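Local coordinates for endoglucanase A (Clostridium longisporum, PDB 6Q1I), which hydrolyses internal beta-1,4-glucosidic linkages in barley beta-glucan, lichenan and carboxymethylcellulose and also degrades xylan, this chain being its glycoside hydrolase family 5 domain, at residues A[36-39]-A[40-44]; A[179-182]-A[183-187]; A[188-191]-A[192-196]. All blocks are in the same frame, centred on the assembly; numbering follows the deposited sequence. Where two conformers were deposited one is given.

Interaction 1. Residues A[36-39]-A[40-44]; sequences TNLS and YNTSP
Ser39 OG and Thr42 OG1 lie 2.7 Å apart and share a hydrogen bond whose direction is left open, since either hydroxyl could donate. A backbone bond joins the same two residues: Thr42 N reaches Ser39 O at 3.1 Å, with an N-H...O angle of 164°. The donor end of this bond is nearly straight, whereas the acceptor is met from above the carbonyl plane, 63° out of it, and not on a lone pair. Ser39 OG takes a second, weak bond from Asn41 N at 3.4 Å, so one small side chain engages a backbone N-H as well as a hydroxyl.

The torsions account for the meeting of the two oxygens. Ser39 has chi1 72°, which sets OG between its own N and carbonyl carbon and leans it over the peptides that follow. Thr42 holds OG1 beside its backbone N, on the side facing Ser39, and sends CG2 in another direction. A looser apolar contact lies next to this pair, with Leu38 CB at 4.2 Å from Thr42 CG2.

In the next shell, Leu38 and Thr42 both touch Phe47 of helix 44-48, and Ser43 caps the start of that helix through a hydrogen bond from Ile45 N to its OG. The first side-chain bond of Tyr40 points away from Ser39, and its side chain touches Asp83, while Asn41 OD1 has a weak hydrogen bond with Asn89. Tyr40 and Asn41 fill the two corner positions of a type I beta turn running from Ser39 to Thr42. This surface turn belongs to the long loop that follows the first strand, 23-27, of the (beta/alpha)8 barrel, and it leads directly into an N-capped helix.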
# COMPACT_ATOMS: atom_id res chain seq x y z
N THR A 36 8.09 -14.67 -12.02
CA THR A 36 9.07 -15.62 -11.50
C THR A 36 9.66 -16.53 -12.57
O THR A 36 10.33 -17.51 -12.24
CB THR A 36 8.42 -16.45 -10.39
OG1 THR A 36 7.33 -17.19 -10.95
CG2 THR A 36 7.91 -15.55 -9.27
N ASN A 37 9.43 -16.23 -13.86
CA ASN A 37 9.98 -17.03 -14.95
C ASN A 37 11.05 -16.29 -15.73
O ASN A 37 11.39 -16.69 -16.85
CB ASN A 37 8.87 -17.49 -15.91
CG ASN A 37 8.20 -16.34 -16.61
OD1 ASN A 37 8.09 -15.26 -16.07
ND2 ASN A 37 7.75 -16.58 -17.84
N LEU A 38 11.60 -15.21 -15.17
CA LEU A 38 12.59 -14.40 -15.84
C LEU A 38 13.97 -14.69 -15.23
O LEU A 38 14.30 -15.88 -15.10
CB LEU A 38 12.16 -12.93 -15.79
CG LEU A 38 10.84 -12.64 -16.48
CD1 LEU A 38 10.46 -11.17 -16.30
CD2 LEU A 38 10.91 -13.00 -17.96
N SER A 39 14.78 -13.70 -14.88
CA SER A 39 16.04 -13.86 -14.17
C SER A 39 16.32 -12.52 -13.51
O SER A 39 15.74 -11.50 -13.89
CB SER A 39 17.19 -14.19 -15.12
OG SER A 39 17.52 -13.05 -15.87
N TYR A 40 17.22 -12.51 -12.52
CA TYR A 40 17.47 -11.27 -11.80
C TYR A 40 18.13 -10.20 -12.66
O TYR A 40 18.11 -9.02 -12.28
CB TYR A 40 18.28 -11.52 -10.52
CG TYR A 40 19.69 -11.98 -10.76
CD1 TYR A 40 20.70 -11.08 -11.07
CD2 TYR A 40 20.03 -13.32 -10.63
CE1 TYR A 40 21.99 -11.50 -11.28
CE2 TYR A 40 21.31 -13.75 -10.83
CZ TYR A 40 22.29 -12.84 -11.15
OH TYR A 40 23.57 -13.27 -11.36
N ASN A 41 18.71 -10.57 -13.80
CA ASN A 41 19.36 -9.63 -14.70
C ASN A 41 18.49 -9.24 -15.89
O ASN A 41 18.95 -8.49 -16.75
CB ASN A 41 20.68 -10.22 -15.23
CG ASN A 41 21.86 -9.92 -14.33
OD1 ASN A 41 21.77 -9.10 -13.41
ND2 ASN A 41 22.98 -10.57 -14.60
N THR A 42 17.26 -9.74 -15.95
CA THR A 42 16.37 -9.40 -17.05
C THR A 42 15.94 -7.94 -16.92
O THR A 42 15.86 -7.39 -15.81
CB THR A 42 15.17 -10.35 -17.02
OG1 THR A 42 15.62 -11.70 -17.27
CG2 THR A 42 14.13 -10.00 -18.05
N SER A 43 15.66 -7.31 -18.06
CA SER A 43 15.24 -5.92 -18.11
C SER A 43 14.10 -5.64 -17.14
O SER A 43 13.16 -6.44 -17.05
CB SER A 43 14.72 -5.60 -19.52
OG SER A 43 13.97 -4.39 -19.52
N PRO A 44 14.11 -4.49 -16.47
CA PRO A 44 12.98 -4.14 -15.60
C PRO A 44 11.64 -4.14 -16.31
O PRO A 44 10.61 -4.41 -15.69
CB PRO A 44 13.34 -2.73 -15.10
CG PRO A 44 14.84 -2.71 -15.14
CD PRO A 44 15.21 -3.52 -16.36

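Interaction 2. Residues A[179-182]-A[183-187]; sequences DVVN and KYNAA
Asp179 with Lys183, Val180 with Tyr184 and Val181 with Asn185 are local contacts one helical turn apart, all within helix 175-194, which packs on the outside of the barrel. Backbone i to i+4 bonds also tie each pair, such as Asn185 N to Val181 O at 2.9 Å. Lys183 NZ makes a salt bridge to Asp179 OD2 at 2.9 Å in the conformer described; Lys183 is modelled twice, so the bridge is less certain. The ammonium comes to the syn side of the carboxylate, though 31° out of its plane, and OD2 has a further hydrogen-bond partner in Tyr125 OH.

Val180 covers one face of the Tyr184 ring. Its CG1, set anti to the backbone N (chi1 175°), lies 3.5 Å from the ring centroid and 21° off the normal, a CH-pi contact displaced toward CZ. The phenol bonds to Ile122 O. Val181 and Asn185 lie side by side, CG1 3.9 Å from ND2.

In the TIM-barrel topology this helix connects strand 153-156 to strand 204-208. Asn185 ND2 donates to a water at 3.0 Å, which also lies 2.7 Å from Asn182 OD1 and bridges the two amides. Beyond the helix, Asn185 bonds to Thr157 OG1 and Pro207 O, and Asn182 to Asp220 O and Lys222 N. The Val181 side chain is about 9 Å from that of Gln160, which replaces the proton donor assigned by similarity.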
# COMPACT_ATOMS: atom_id res chain seq x y z
N ASP A 179 3.76 -12.19 16.04
CA ASP A 179 5.02 -11.81 16.66
C ASP A 179 6.12 -11.66 15.61
O ASP A 179 6.84 -10.65 15.58
CB ASP A 179 5.39 -12.87 17.70
CG ASP A 179 6.65 -12.54 18.48
OD1 ASP A 179 6.93 -11.36 18.73
OD2 ASP A 179 7.35 -13.51 18.86
N VAL A 180 6.24 -12.64 14.71
CA VAL A 180 7.32 -12.58 13.72
C VAL A 180 7.12 -11.42 12.75
O VAL A 180 8.10 -10.77 12.35
CB VAL A 180 7.52 -13.93 13.01
CG1 VAL A 180 8.56 -13.82 11.90
CG2 VAL A 180 7.94 -15.00 14.02
N VAL A 181 5.88 -11.10 12.37
CA VAL A 181 5.65 -9.92 11.53
C VAL A 181 6.18 -8.67 12.23
O VAL A 181 6.84 -7.83 11.61
CB VAL A 181 4.17 -9.79 11.14
CG1 VAL A 181 3.91 -8.40 10.54
CG2 VAL A 181 3.79 -10.87 10.16
N ASN A 182 5.89 -8.52 13.53
CA ASN A 182 6.43 -7.38 14.26
C ASN A 182 7.95 -7.37 14.24
O ASN A 182 8.57 -6.31 14.10
CB ASN A 182 5.95 -7.39 15.72
CG ASN A 182 4.52 -6.94 15.88
OD1 ASN A 182 4.08 -5.97 15.25
ND2 ASN A 182 3.79 -7.60 16.76
N LYS A 183 8.57 -8.55 14.37
CA LYS A 183 10.03 -8.63 14.37
C LYS A 183 10.62 -8.29 13.00
O LYS A 183 11.67 -7.65 12.91
CB LYS A 183 10.47 -10.02 14.84
CG LYS A 183 10.14 -10.25 16.32
CD LYS A 183 10.41 -11.67 16.83
CE LYS A 183 10.36 -11.70 18.35
NZ LYS A 183 10.20 -13.08 18.92
N TYR A 184 9.96 -8.72 11.92
CA TYR A 184 10.43 -8.37 10.58
C TYR A 184 10.30 -6.86 10.35
O TYR A 184 11.19 -6.24 9.77
CB TYR A 184 9.66 -9.14 9.52
CG TYR A 184 9.93 -10.63 9.42
CD1 TYR A 184 11.04 -11.22 10.00
CD2 TYR A 184 9.05 -11.45 8.71
CE1 TYR A 184 11.28 -12.58 9.88
CE2 TYR A 184 9.29 -12.81 8.59
CZ TYR A 184 10.40 -13.37 9.19
OH TYR A 184 10.65 -14.72 9.10
N ASN A 185 9.16 -6.28 10.75
CA ASN A 185 8.99 -4.83 10.62
C ASN A 185 10.09 -4.09 11.38
O ASN A 185 10.65 -3.11 10.88
CB ASN A 185 7.62 -4.39 11.16
CG ASN A 185 6.47 -4.70 10.22
OD1 ASN A 185 6.64 -4.83 9.00
ND2 ASN A 185 5.27 -4.76 10.78
N ALA A 186 10.38 -4.53 12.61
CA ALA A 186 11.40 -3.86 13.43
C ALA A 186 12.78 -4.00 12.80
O ALA A 186 13.59 -3.06 12.84
CB ALA A 186 11.39 -4.42 14.85
N ALA A 187 13.06 -5.17 12.22
CA ALA A 187 14.36 -5.39 11.58
C ALA A 187 14.52 -4.52 10.35
O ALA A 187 15.59 -3.95 10.12
CB ALA A 187 14.52 -6.87 11.20
O HOH W 1 5.18 -4.05 13.69

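Interaction 3. Residues A[188-191]-A[192-196]; sequences ALES and IRKTG
Lys194 NZ donates to two waters, at 3.1 and 3.2 Å, and each water donates a hydrogen bond to Glu190, one to OE1 and the other to OE2. The two groups are thus bridged by waters and not by a direct salt bridge, NZ and OE2 being 5.1 Å apart; the direct ionic partner of Glu190 OE1 is Lys136. The setting is the C-terminal part of helix 175-194 in the TIM barrel, where Leu189, Ile192 and Arg193 turn inward to touch Val204 of strand 204-208.

Leu189 CD1 sits over one face of the Arg193 guanidinium, 3.5 Å above its plane and shifted toward the rim, with NE its nearest atom at 3.7 Å. A bend at chi2 (-64°) folds the arginine back over the leucine methyl. The guanidinium nitrogens are held from outside: NE by a salt bridge with Asp226, NH1 by the carbonyls of Asn199 and Arg202. Ile192 packs on Trp139 of helix 128-145.

Gly196 leaves the helical path with a positive phi of 79°. Just before it, Ile192 O accepts two bonds from one residue, from Thr195 N at 3.2 Å and from Thr195 OG1 at 2.8 Å, the hydroxyl lying in the carbonyl plane.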
# COMPACT_ATOMS: atom_id res chain seq x y z
N ALA A 188 13.46 -4.41 9.54
CA ALA A 188 13.51 -3.52 8.38
C ALA A 188 13.71 -2.08 8.81
O ALA A 188 14.52 -1.35 8.21
CB ALA A 188 12.22 -3.66 7.58
N LEU A 189 12.98 -1.63 9.84
CA LEU A 189 13.14 -0.27 10.34
C LEU A 189 14.57 -0.02 10.83
O LEU A 189 15.14 1.04 10.56
CB LEU A 189 12.14 -0.02 11.46
CG LEU A 189 12.18 1.36 12.12
CD1 LEU A 189 11.83 2.46 11.14
CD2 LEU A 189 11.25 1.38 13.31
N GLU A 190 15.15 -0.97 11.56
CA GLU A 190 16.50 -0.79 12.05
C GLU A 190 17.47 -0.59 10.90
O GLU A 190 18.36 0.26 10.96
CB GLU A 190 16.91 -1.99 12.91
CG GLU A 190 18.15 -1.77 13.78
CD GLU A 190 19.48 -1.99 13.07
OE1 GLU A 190 19.53 -2.67 12.02
OE2 GLU A 190 20.49 -1.48 13.60
N SER A 191 17.31 -1.37 9.83
CA SER A 191 18.17 -1.24 8.66
C SER A 191 17.99 0.10 7.98
O SER A 191 18.98 0.71 7.53
CB SER A 191 17.92 -2.40 7.70
OG SER A 191 18.29 -3.63 8.29
N ILE A 192 16.76 0.59 7.88
CA ILE A 192 16.51 1.92 7.30
C ILE A 192 17.24 2.98 8.12
O ILE A 192 18.00 3.80 7.59
CB ILE A 192 14.99 2.19 7.23
CG1 ILE A 192 14.30 1.28 6.21
CG2 ILE A 192 14.73 3.66 6.93
CD1 ILE A 192 12.79 1.20 6.38
N ARG A 193 17.03 2.97 9.44
CA ARG A 193 17.59 4.00 10.30
C ARG A 193 19.12 3.97 10.30
O ARG A 193 19.76 5.02 10.38
CB ARG A 193 17.08 3.83 11.73
CG ARG A 193 15.57 3.99 11.90
CD ARG A 193 15.12 5.41 11.57
NE ARG A 193 13.69 5.61 11.79
CZ ARG A 193 12.85 6.15 10.91
NH1 ARG A 193 13.26 6.56 9.71
NH2 ARG A 193 11.58 6.28 11.23
N LYS A 194 19.71 2.78 10.22
CA LYS A 194 21.16 2.63 10.26
C LYS A 194 21.85 3.32 9.09
O LYS A 194 23.03 3.68 9.21
CB LYS A 194 21.50 1.14 10.27
CG LYS A 194 22.96 0.80 10.52
CD LYS A 194 23.13 -0.71 10.48
CE LYS A 194 24.52 -1.13 10.91
NZ LYS A 194 24.62 -2.61 10.92
N THR A 195 21.16 3.53 7.97
CA THR A 195 21.79 4.20 6.83
C THR A 195 21.97 5.70 7.04
O THR A 195 22.70 6.33 6.28
CB THR A 195 21.02 3.95 5.52
OG1 THR A 195 19.72 4.56 5.57
CG2 THR A 195 20.90 2.45 5.25
N GLY A 196 21.31 6.29 8.04
CA GLY A 196 21.61 7.66 8.43
C GLY A 196 20.99 8.71 7.53
O GLY A 196 20.10 8.46 6.71
O HOH W 2 21.84 -3.89 11.00
O HOH W 3 22.99 -2.49 13.64

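Overall arrangement
All three contacts are local and occur in series along the chain, so none nests within or crosses another. Interaction 1 comes first, closing a tight turn in the loop between strand 23-27 and helix 44-48. Its centre lies 29 Å from that of interaction 2 and 27 Å from that of interaction 3, without touching either. Interactions 2 and 3 adjoin in sequence and occupy successive parts of helix 175-194, with centres 14 Å apart. Residues 179-187 tie this helix to helix 128-145, to the loop after strand 153-156, to strand 204-208 itself and to the segment after helix 215-219; residues 188-196 continue along strand 204-208 to the helix exit.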